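Local coordinates for putative uncharacterized protein (Thermotoga maritima, PDB 3CNL) that binds GTP as a circularly permuted GTPase and probably uses its hydrolysis in a late step of 50S ribosomal subunit assembly, at residues A31-A36 and S244-E249; K55-D60 and T80-E85; L168-S173 and T233-G238. One frame throughout, in Å; residues are numbered along the deposited sequence.

Contact 1 of 3, residues A31-A36 and S244-E249; sequences ARAPFA and SFERPE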
loop_
_atom_site.group_PDB
_atom_site.type_symbol
_atom_site.label_atom_id
_atom_site.label_comp_id
_atom_site.label_asym_id
_atom_site.label_seq_id
_atom_site.Cartn_x
_atom_site.Cartn_y
_atom_site.Cartn_z
ATOM N N ALA A 31 3.614 -3.018 -3.525
ATOM C CA ALA A 31 4.181 -3.512 -4.790
ATOM C C ALA A 31 3.126 -4.058 -5.740
ATOM O O ALA A 31 3.355 -4.167 -6.952
ATOM C CB ALA A 31 5.219 -4.615 -4.502
ATOM N N ARG A 32 1.965 -4.424 -5.210
ATOM C CA ARG A 32 0.888 -4.961 -6.075
ATOM C C ARG A 32 0.180 -3.860 -6.874
ATOM O O ARG A 32 -0.489 -4.113 -7.903
ATOM C CB ARG A 32 -0.116 -5.733 -5.230
ATOM C CG ARG A 32 0.479 -6.920 -4.503
ATOM C CD ARG A 32 -0.498 -7.561 -3.502
ATOM N NE ARG A 32 -0.869 -6.622 -2.420
ATOM C CZ ARG A 32 -1.868 -6.827 -1.558
ATOM N NH1 ARG A 32 -2.602 -7.937 -1.647
ATOM N NH2 ARG A 32 -2.148 -5.933 -0.600
ATOM N N ALA A 33 0.323 -2.627 -6.401
ATOM C CA ALA A 33 -0.316 -1.486 -7.056
ATOM C C ALA A 33 0.546 -0.241 -6.874
ATOM O O ALA A 33 0.171 0.639 -6.116
ATOM C CB ALA A 33 -1.736 -1.246 -6.431
ATOM N N PRO A 34 1.728 -0.178 -7.521
ATOM C CA PRO A 34 2.630 0.969 -7.308
ATOM C C PRO A 34 2.166 2.340 -7.753
ATOM O O PRO A 34 2.606 3.326 -7.158
ATOM C CB PRO A 34 3.922 0.557 -8.046
ATOM C CG PRO A 34 3.824 -0.927 -8.113
ATOM C CD PRO A 34 2.369 -1.206 -8.358
ATOM N N PHE A 35 1.327 2.432 -8.790
ATOM C CA PHE A 35 0.789 3.735 -9.168
ATOM C C PHE A 35 -0.336 4.118 -8.206
ATOM O O PHE A 35 -0.348 5.223 -7.654
ATOM C CB PHE A 35 0.280 3.775 -10.616
ATOM C CG PHE A 35 1.359 3.968 -11.670
ATOM C CD1 PHE A 35 2.585 4.556 -11.366
ATOM C CD2 PHE A 35 1.115 3.585 -12.983
ATOM C CE1 PHE A 35 3.553 4.719 -12.343
ATOM C CE2 PHE A 35 2.079 3.759 -13.981
ATOM C CZ PHE A 35 3.285 4.325 -13.666
ATOM N N ALA A 36 -1.260 3.191 -7.973
ATOM C CA ALA A 36 -2.398 3.480 -7.134
ATOM C C ALA A 36 -1.958 3.978 -5.778
ATOM O O ALA A 36 -2.554 4.923 -5.261
ATOM C CB ALA A 36 -3.337 2.236 -7.003
ATOM N N SER A 244 -0.762 -9.424 -8.252
ATOM C CA SER A 244 -0.599 -7.975 -8.390
ATOM C C SER A 244 -1.763 -7.363 -9.171
ATOM O O SER A 244 -2.512 -8.082 -9.829
ATOM C CB SER A 244 0.736 -7.624 -9.053
ATOM O OG SER A 244 1.823 -7.961 -8.215
ATOM N N PHE A 245 -1.921 -6.042 -9.102
ATOM C CA PHE A 245 -3.137 -5.407 -9.625
ATOM C C PHE A 245 -2.868 -4.370 -10.696
ATOM O O PHE A 245 -3.816 -3.837 -11.275
ATOM C CB PHE A 245 -3.979 -4.788 -8.489
ATOM C CG PHE A 245 -4.134 -5.688 -7.267
ATOM C CD1 PHE A 245 -4.789 -6.914 -7.360
ATOM C CD2 PHE A 245 -3.667 -5.278 -6.029
ATOM C CE1 PHE A 245 -4.932 -7.735 -6.248
ATOM C CE2 PHE A 245 -3.812 -6.083 -4.908
ATOM C CZ PHE A 245 -4.434 -7.321 -5.016
ATOM N N GLU A 246 -1.585 -4.076 -10.920
ATOM C CA GLU A 246 -1.120 -3.102 -11.920
ATOM C C GLU A 246 0.207 -3.581 -12.487
ATOM O O GLU A 246 1.009 -4.163 -11.752
ATOM C CB GLU A 246 -0.816 -1.749 -11.277
ATOM C CG GLU A 246 -1.915 -1.122 -10.559
ATOM C CD GLU A 246 -1.648 0.304 -10.247
ATOM O OE1 GLU A 246 -0.778 0.565 -9.388
ATOM O OE2 GLU A 246 -2.342 1.160 -10.838
ATOM N N ARG A 247 0.429 -3.281 -13.771
ATOM C CA ARG A 247 1.670 -3.528 -14.522
ATOM C C ARG A 247 2.145 -2.215 -15.153
ATOM O O ARG A 247 1.312 -1.420 -15.576
ATOM C CB ARG A 247 1.402 -4.497 -15.678
ATOM C CG ARG A 247 1.083 -5.923 -15.318
ATOM C CD ARG A 247 0.306 -6.570 -16.477
ATOM N NE ARG A 247 0.724 -6.064 -17.794
ATOM C CZ ARG A 247 0.333 -6.575 -18.966
ATOM N NH1 ARG A 247 -0.494 -7.616 -19.008
ATOM N NH2 ARG A 247 0.772 -6.047 -20.108
ATOM N N PRO A 248 3.482 -1.996 -15.251
ATOM C CA PRO A 248 4.016 -0.712 -15.744
ATOM C C PRO A 248 3.320 0.046 -16.916
ATOM O O PRO A 248 3.367 1.279 -16.877
ATOM C CB PRO A 248 5.495 -1.013 -15.999
ATOM C CG PRO A 248 5.824 -2.052 -14.990
ATOM C CD PRO A 248 4.577 -2.910 -14.852
ATOM N N GLU A 249 2.717 -0.550 -17.957
ATOM C CA GLU A 249 2.996 -1.816 -18.668
ATOM C C GLU A 249 1.911 -2.240 -19.699
ATOM O O GLU A 249 2.246 -3.024 -20.586
ATOM C CB GLU A 249 3.342 -3.007 -17.789
ATOM C CG GLU A 249 4.399 -3.937 -18.375
ATOM C CD GLU A 249 4.191 -5.381 -17.979
ATOM O OE1 GLU A 249 4.751 -5.792 -16.940
ATOM O OE2 GLU A 249 3.469 -6.114 -18.699
HETATM O O HOH W 1 3.982 -6.481 -8.340
#
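Ser244 begins the second segment beside Arg32, with their CA atoms 4.1 Å apart; Ser244 OG is hydrogen-bonded to Asp60 N and lies 2.6 Å from a water that donates to Ala31 O. Phe245 N then gives the main backbone bond, 2.7 Å to Arg32 O, to which Glu246 N adds a weak one. The Phe245 ring and the Arg32 side chain run side by side. CE2 of Phe245 lies 3.7 Å above the guanidinium plane of Arg32, but the planes are 51° apart, so this is not a parallel stack; Asp30 supplies the salt bridge to Arg32. Glu246 CG stands anti to the carbonyl carbon (chi1 -58°), and the chain extends beyond it. Its OE1 accepts from Phe35 N (2.9 Å) and Ala36 N (3.0 Å), which approach from opposite faces of the carboxylate plane, the bond to Ala36 being nearly straight at 172°. An alanine in place of Glu246 would probably leave both amides without their shared acceptor and the loop at 34-36 freer to shift. The contact joins the loop after strand 24-30 to the chain beyond helix 224-236, with Trp67 of helix 61-73, Leu53 of strand 48-54 and Leu170 of helix 162-170 packed around it.

Contact 2 of 3, residues K55-D60 and T80-E85; sequences KVDIAD and TTHKGE. With GNP (phosphoaminophosphonic acid-guanylate ester), chain B.
Asp57 and His82 meet at the guanine pocket of the GTPase, where the Asn54-Lys55-Val56-Asp57 sequence, the NKxD (G4) motif, adjoins the loop 80-85, whose position matches the G5 element of this superfamily. The backbones are joined weakly: Val56 N donates to Thr81 O at 3.3 Å, straight (176°) but long. Val56 wedges its two methyls against the other loop, CG1 on Thr80 CB and CG2 near His82 ND1. Asp57 CB lies over the face of the His82 imidazole, 4.2 Å from the ring centroid, in a CH-pi contact. Its CG stands between the backbone N and carbonyl carbon (chi1 63°), and the carboxylate beyond it meets the base: OD1 accepts from GNP N1 at 2.9 Å and OD2 from N2 at 3.1 Å. From the second loop, Lys83 N donates to GNP O6 at 2.6 Å. Two aliphatic chains sandwich the purine, Lys55 CG 3.4 Å from GNP C6 on one face and Lys83 CG 3.8 Å from C5 on the opposite one. Lys55 then runs extended to the ribose, where NZ donates to GNP O4' and also to Asn109 O. The type I turn from His82 to Glu85 shapes the second loop, and Thr81 OG1 donates to Glu85 OE2 at its base. An acceptor pair for N1-H and the 2-amino group, combined with an amide donor for O6, matches guanine; adenine, with an amino group at C6 and none at C2, would probably be disfavoured.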
loop_
_atom_site.group_PDB
_atom_site.type_symbol
_atom_site.label_atom_id
_atom_site.label_comp_id
_atom_site.label_asym_id
_atom_site.label_seq_id
_atom_site.Cartn_x
_atom_site.Cartn_y
_atom_site.Cartn_z
ATOM N N LYS A 55 5.482 -5.322 0.782
ATOM C CA LYS A 55 4.613 -6.517 0.706
ATOM C C LYS A 55 4.902 -7.403 -0.525
ATOM O O LYS A 55 3.976 -8.038 -1.064
ATOM C CB LYS A 55 3.107 -6.148 0.763
ATOM C CG LYS A 55 2.668 -5.291 1.981
ATOM C CD LYS A 55 1.156 -5.126 2.082
ATOM C CE LYS A 55 0.806 -4.191 3.244
ATOM N NZ LYS A 55 -0.670 -4.078 3.433
ATOM N N VAL A 56 6.172 -7.478 -0.956
ATOM C CA VAL A 56 6.533 -8.293 -2.147
ATOM C C VAL A 56 6.199 -9.780 -1.954
ATOM O O VAL A 56 6.052 -10.568 -2.931
ATOM C CB VAL A 56 8.020 -8.096 -2.614
ATOM C CG1 VAL A 56 8.267 -6.654 -3.076
ATOM C CG2 VAL A 56 9.025 -8.546 -1.538
ATOM N N ASP A 57 6.041 -10.156 -0.693
ATOM C CA ASP A 57 5.735 -11.544 -0.352
ATOM C C ASP A 57 4.345 -12.005 -0.824
ATOM O O ASP A 57 4.140 -13.199 -1.073
ATOM C CB ASP A 57 5.928 -11.779 1.143
ATOM C CG ASP A 57 4.993 -10.949 1.981
ATOM O OD1 ASP A 57 4.947 -9.737 1.761
ATOM O OD2 ASP A 57 4.299 -11.510 2.852
ATOM N N ILE A 58 3.415 -11.058 -0.985
ATOM C CA ILE A 58 2.055 -11.352 -1.446
ATOM C C ILE A 58 1.775 -10.761 -2.843
ATOM O O ILE A 58 0.625 -10.783 -3.322
ATOM C CB ILE A 58 0.976 -10.926 -0.411
ATOM C CG1 ILE A 58 1.058 -9.421 -0.069
ATOM C CG2 ILE A 58 1.075 -11.797 0.868
ATOM C CD1 ILE A 58 0.014 -8.953 0.904
ATOM N N ALA A 59 2.835 -10.281 -3.494
ATOM C CA ALA A 59 2.767 -9.705 -4.845
ATOM C C ALA A 59 3.262 -10.702 -5.877
ATOM O O ALA A 59 4.065 -11.574 -5.564
ATOM C CB ALA A 59 3.622 -8.437 -4.926
ATOM N N ASP A 60 2.810 -10.543 -7.120
ATOM C CA ASP A 60 3.360 -11.332 -8.229
ATOM C C ASP A 60 4.807 -10.931 -8.532
ATOM O O ASP A 60 5.068 -9.823 -8.998
ATOM C CB ASP A 60 2.520 -11.162 -9.483
ATOM C CG ASP A 60 3.067 -11.954 -10.636
ATOM O OD1 ASP A 60 3.498 -11.327 -11.632
ATOM O OD2 ASP A 60 3.109 -13.203 -10.512
ATOM N N THR A 80 12.710 -2.838 -2.826
ATOM C CA THR A 80 11.548 -3.678 -2.556
ATOM C C THR A 80 11.815 -4.358 -1.232
ATOM O O THR A 80 12.969 -4.601 -0.897
ATOM C CB THR A 80 11.385 -4.768 -3.622
ATOM O OG1 THR A 80 12.582 -5.545 -3.652
ATOM C CG2 THR A 80 11.139 -4.152 -5.020
ATOM N N THR A 81 10.763 -4.639 -0.466
ATOM C CA THR A 81 10.929 -5.301 0.818
ATOM C C THR A 81 9.624 -5.926 1.255
ATOM O O THR A 81 8.635 -5.859 0.537
ATOM C CB THR A 81 11.440 -4.333 1.911
ATOM O OG1 THR A 81 11.859 -5.093 3.057
ATOM C CG2 THR A 81 10.346 -3.345 2.327
ATOM N N HIS A 82 9.645 -6.572 2.419
ATOM C CA HIS A 82 8.450 -7.145 3.025
ATOM C C HIS A 82 8.678 -7.322 4.519
ATOM O O HIS A 82 9.809 -7.246 4.990
ATOM C CB HIS A 82 8.030 -8.455 2.326
ATOM C CG HIS A 82 8.918 -9.633 2.616
ATOM N ND1 HIS A 82 10.015 -9.954 1.847
ATOM C CD2 HIS A 82 8.841 -10.589 3.572
ATOM C CE1 HIS A 82 10.590 -11.040 2.330
ATOM N NE2 HIS A 82 9.897 -11.443 3.377
ATOM N N LYS A 83 7.578 -7.499 5.242
ATOM C CA LYS A 83 7.491 -7.667 6.701
ATOM C C LYS A 83 8.577 -8.585 7.268
ATOM O O LYS A 83 9.162 -8.317 8.326
ATOM C CB LYS A 83 6.149 -8.354 6.960
ATOM C CG LYS A 83 5.350 -7.917 8.129
ATOM C CD LYS A 83 4.079 -8.760 8.174
ATOM C CE LYS A 83 3.026 -8.163 9.084
ATOM N NZ LYS A 83 1.774 -9.018 9.135
ATOM N N GLY A 84 8.811 -9.690 6.563
ATOM C CA GLY A 84 9.648 -10.779 7.067
ATOM C C GLY A 84 11.112 -10.695 6.694
ATOM O O GLY A 84 11.899 -11.577 7.059
ATOM N N GLU A 85 11.472 -9.648 5.957
ATOM C CA GLU A 85 12.856 -9.400 5.563
ATOM C C GLU A 85 13.628 -8.768 6.720
ATOM O O GLU A 85 13.147 -7.820 7.322
ATOM C CB GLU A 85 12.882 -8.497 4.335
ATOM C CG GLU A 85 14.254 -8.125 3.869
ATOM C CD GLU A 85 14.229 -7.298 2.623
ATOM O OE1 GLU A 85 14.189 -7.898 1.530
ATOM O OE2 GLU A 85 14.263 -6.047 2.741
HETATM P PG GNP B . -2.112 2.879 8.353
HETATM O O1G GNP B . -1.378 4.141 7.965
HETATM O O2G GNP B . -3.387 2.685 7.552
HETATM O O3G GNP B . -2.304 2.880 9.865
HETATM N N3B GNP B . -1.356 1.498 8.172
HETATM P PB GNP B . 0.186 1.242 7.960
HETATM O O1B GNP B . 0.634 1.850 6.671
HETATM O O2B GNP B . 0.907 1.699 9.186
HETATM O O3A GNP B . 0.313 -0.289 7.842
HETATM P PA GNP B . 0.577 -1.367 8.938
HETATM O O1A GNP B . 2.020 -1.504 9.196
HETATM O O2A GNP B . -0.290 -1.197 10.115
HETATM O "O5'" GNP B . 0.175 -2.687 8.216
HETATM C "C5'" GNP B . -1.127 -2.891 7.647
HETATM C "C4'" GNP B . -1.340 -4.392 7.480
HETATM O "O4'" GNP B . -0.408 -4.957 6.513
HETATM C "C3'" GNP B . -1.148 -5.241 8.725
HETATM O "O3'" GNP B . -2.088 -6.304 8.685
HETATM C "C2'" GNP B . 0.262 -5.779 8.545
HETATM O "O2'" GNP B . 0.431 -6.978 9.264
HETATM C "C1'" GNP B . 0.312 -6.044 7.045
HETATM N N9 GNP B . 1.641 -5.958 6.446
HETATM C C8 GNP B . 2.559 -4.946 6.639
HETATM N N7 GNP B . 3.658 -5.119 5.944
HETATM C C5 GNP B . 3.441 -6.334 5.261
HETATM C C6 GNP B . 4.259 -7.056 4.347
HETATM O O6 GNP B . 5.400 -6.772 3.943
HETATM N N1 GNP B . 3.635 -8.228 3.882
HETATM C C2 GNP B . 2.370 -8.653 4.256
HETATM N N2 GNP B . 1.921 -9.807 3.719
HETATM N N3 GNP B . 1.593 -7.989 5.094
HETATM C C4 GNP B . 2.194 -6.850 5.559
#

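Contact 3 of 3, residues L168-S173 and T233-G238; sequences LLLVGS and TEVAQG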
loop_
_atom_site.group_PDB
_atom_site.type_symbol
_atom_site.label_atom_id
_atom_site.label_comp_id
_atom_site.label_asym_id
_atom_site.label_seq_id
_atom_site.Cartn_x
_atom_site.Cartn_y
_atom_site.Cartn_z
ATOM N N LEU A 168 -7.100 0.836 -4.799
ATOM C CA LEU A 168 -6.967 1.147 -3.371
ATOM C C LEU A 168 -7.823 0.248 -2.480
ATOM O O LEU A 168 -7.432 -0.060 -1.352
ATOM C CB LEU A 168 -7.260 2.618 -3.088
ATOM C CG LEU A 168 -6.303 3.661 -3.672
ATOM C CD1 LEU A 168 -6.864 5.053 -3.443
ATOM C CD2 LEU A 168 -4.920 3.516 -2.994
ATOM N N LEU A 169 -8.996 -0.150 -2.956
ATOM C CA LEU A 169 -9.773 -1.171 -2.251
ATOM C C LEU A 169 -9.036 -2.504 -2.150
ATOM O O LEU A 169 -9.022 -3.162 -1.095
ATOM C CB LEU A 169 -11.135 -1.381 -2.955
ATOM C CG LEU A 169 -12.062 -2.475 -2.435
ATOM C CD1 LEU A 169 -12.508 -2.133 -1.033
ATOM C CD2 LEU A 169 -13.288 -2.578 -3.365
ATOM N N LEU A 170 -8.461 -2.928 -3.265
ATOM C CA LEU A 170 -7.774 -4.230 -3.342
ATOM C C LEU A 170 -6.536 -4.321 -2.415
ATOM O O LEU A 170 -6.185 -5.397 -1.950
ATOM C CB LEU A 170 -7.369 -4.509 -4.814
ATOM C CG LEU A 170 -8.463 -4.939 -5.793
ATOM C CD1 LEU A 170 -8.067 -4.811 -7.272
ATOM C CD2 LEU A 170 -8.922 -6.352 -5.518
ATOM N N VAL A 171 -5.858 -3.200 -2.175
ATOM C CA VAL A 171 -4.716 -3.190 -1.244
ATOM C C VAL A 171 -5.125 -2.805 0.205
ATOM O O VAL A 171 -4.279 -2.670 1.083
ATOM C CB VAL A 171 -3.545 -2.302 -1.768
ATOM C CG1 VAL A 171 -2.984 -2.877 -3.074
ATOM C CG2 VAL A 171 -3.995 -0.863 -1.960
ATOM N N GLY A 172 -6.425 -2.674 0.452
ATOM C CA GLY A 172 -6.954 -2.356 1.802
ATOM C C GLY A 172 -6.743 -0.933 2.275
ATOM O O GLY A 172 -6.911 -0.620 3.460
ATOM N N SER A 173 -6.367 -0.064 1.347
ATOM C CA SER A 173 -6.140 1.335 1.645
ATOM C C SER A 173 -7.458 2.125 1.740
ATOM O O SER A 173 -7.586 3.088 2.521
ATOM C CB SER A 173 -5.223 1.918 0.579
ATOM O OG SER A 173 -4.979 3.279 0.828
ATOM N N THR A 233 -10.930 -7.685 2.161
ATOM C CA THR A 233 -10.040 -7.718 3.323
ATOM C C THR A 233 -9.077 -8.865 3.139
ATOM O O THR A 233 -7.874 -8.696 3.304
ATOM C CB THR A 233 -10.840 -7.885 4.622
ATOM O OG1 THR A 233 -11.618 -6.701 4.811
ATOM C CG2 THR A 233 -9.911 -8.080 5.829
ATOM N N GLU A 234 -9.595 -10.030 2.762
ATOM C CA GLU A 234 -8.748 -11.158 2.433
ATOM C C GLU A 234 -7.783 -10.922 1.255
ATOM O O GLU A 234 -6.611 -11.299 1.326
ATOM C CB GLU A 234 -9.604 -12.404 2.187
ATOM C CG GLU A 234 -10.140 -12.998 3.490
ATOM C CD GLU A 234 -10.816 -14.327 3.299
ATOM O OE1 GLU A 234 -11.127 -14.970 4.322
ATOM O OE2 GLU A 234 -11.047 -14.730 2.141
ATOM N N VAL A 235 -8.262 -10.315 0.178
ATOM C CA VAL A 235 -7.377 -9.959 -0.956
ATOM C C VAL A 235 -6.215 -9.048 -0.506
ATOM O O VAL A 235 -5.047 -9.273 -0.873
ATOM C CB VAL A 235 -8.152 -9.286 -2.122
ATOM C CG1 VAL A 235 -7.188 -8.739 -3.150
ATOM C CG2 VAL A 235 -9.093 -10.297 -2.790
ATOM N N ALA A 236 -6.553 -8.031 0.277
ATOM C CA ALA A 236 -5.605 -7.019 0.756
ATOM C C ALA A 236 -4.492 -7.644 1.609
ATOM O O ALA A 236 -3.348 -7.176 1.600
ATOM C CB ALA A 236 -6.346 -5.995 1.556
ATOM N N GLN A 237 -4.859 -8.708 2.329
ATOM C CA GLN A 237 -3.974 -9.483 3.192
ATOM C C GLN A 237 -3.164 -10.545 2.444
ATOM O O GLN A 237 -2.306 -11.190 3.027
ATOM C CB GLN A 237 -4.803 -10.128 4.315
ATOM C CG GLN A 237 -5.442 -9.097 5.259
ATOM C CD GLN A 237 -6.429 -9.685 6.250
ATOM O OE1 GLN A 237 -6.978 -10.759 6.031
ATOM N NE2 GLN A 237 -6.673 -8.967 7.349
ATOM N N GLY A 238 -3.401 -10.707 1.147
ATOM C CA GLY A 238 -2.694 -11.717 0.377
ATOM C C GLY A 238 -3.231 -13.129 0.587
ATOM O O GLY A 238 -2.560 -14.107 0.221
#
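Ala236 and Leu170 make the tightest approach between these two helix ends. Ala236 CA lies 3.2 Å from Leu170 O, with a bent angle of 129° at the hydrogen, a CA-H...O contact and not a conventional bond. The methyl of the same alanine turns toward the other segment: Ala236 CB lies 3.5 Å from Gly172 N and 3.7 Å from Val171 C, covering the peptide that follows the helix. Beside this, Val235 extends one methyl to Leu170. Val235 CG1 is anti to its own backbone N (chi1 171°) and sits 3.8 Å from Leu170 CD2 in an apolar contact, while the same CG1 also touches Leu170 O.

The closeness is consistent with glycine at 172. A side chain there would place its CB only 3.0 Å from Ala236 CB, a clash, and the positive phi of Gly172, 73°, by itself favours glycine. Gly172 N donates to Leu169 O at 3.1 Å and Ser173 N, weakly, to Leu168 O, holding the turn in shape. On the facing segment, Gly238 N returns to Val235 O at 3.0 Å.

Further out, Phe232 and Ile191 pack on Leu170, and Phe192 on Val235. Val171 O accepts from Asn109 ND2 and Ser173 OG is hydrogen-bonded to Pro108 O, so the chain leaving helix 162-170 is tied to the nucleotide-binding loop.

The arrangement is a packing of two helix C-termini, each ended by a Schellman motif with glycine in positive phi, Gly172 on one side and Gly238 on the other. It joins helix 162-170, which follows strand 147-154, to helix 224-236 near the C-terminus.

How the contacts relate
Arg32 connects contacts 1 and 3: its NH2 lies 2.8 Å from Ala236 O and its NH1 2.9 Å from Val235 O, both probable hydrogen bonds, so the guanidinium meets carbonyls at the end of helix 224-236. Ser244 OG, 3.0 Å from Asp60 N, links contact 1 to contact 2, and Arg32 CG packs 3.5 Å from Ala59 CB. Between contacts 2 and 3 there is packing, with Ile58 CG2 3.8 Å from Gly238 CA. The three centres lie 13 to 14 Å apart. Contact 2 binds the guanine directly, whereas the nearest side-chain atoms of Arg32 and Ala236 stay about 7 and 8 Å from GNP, near it but not touching.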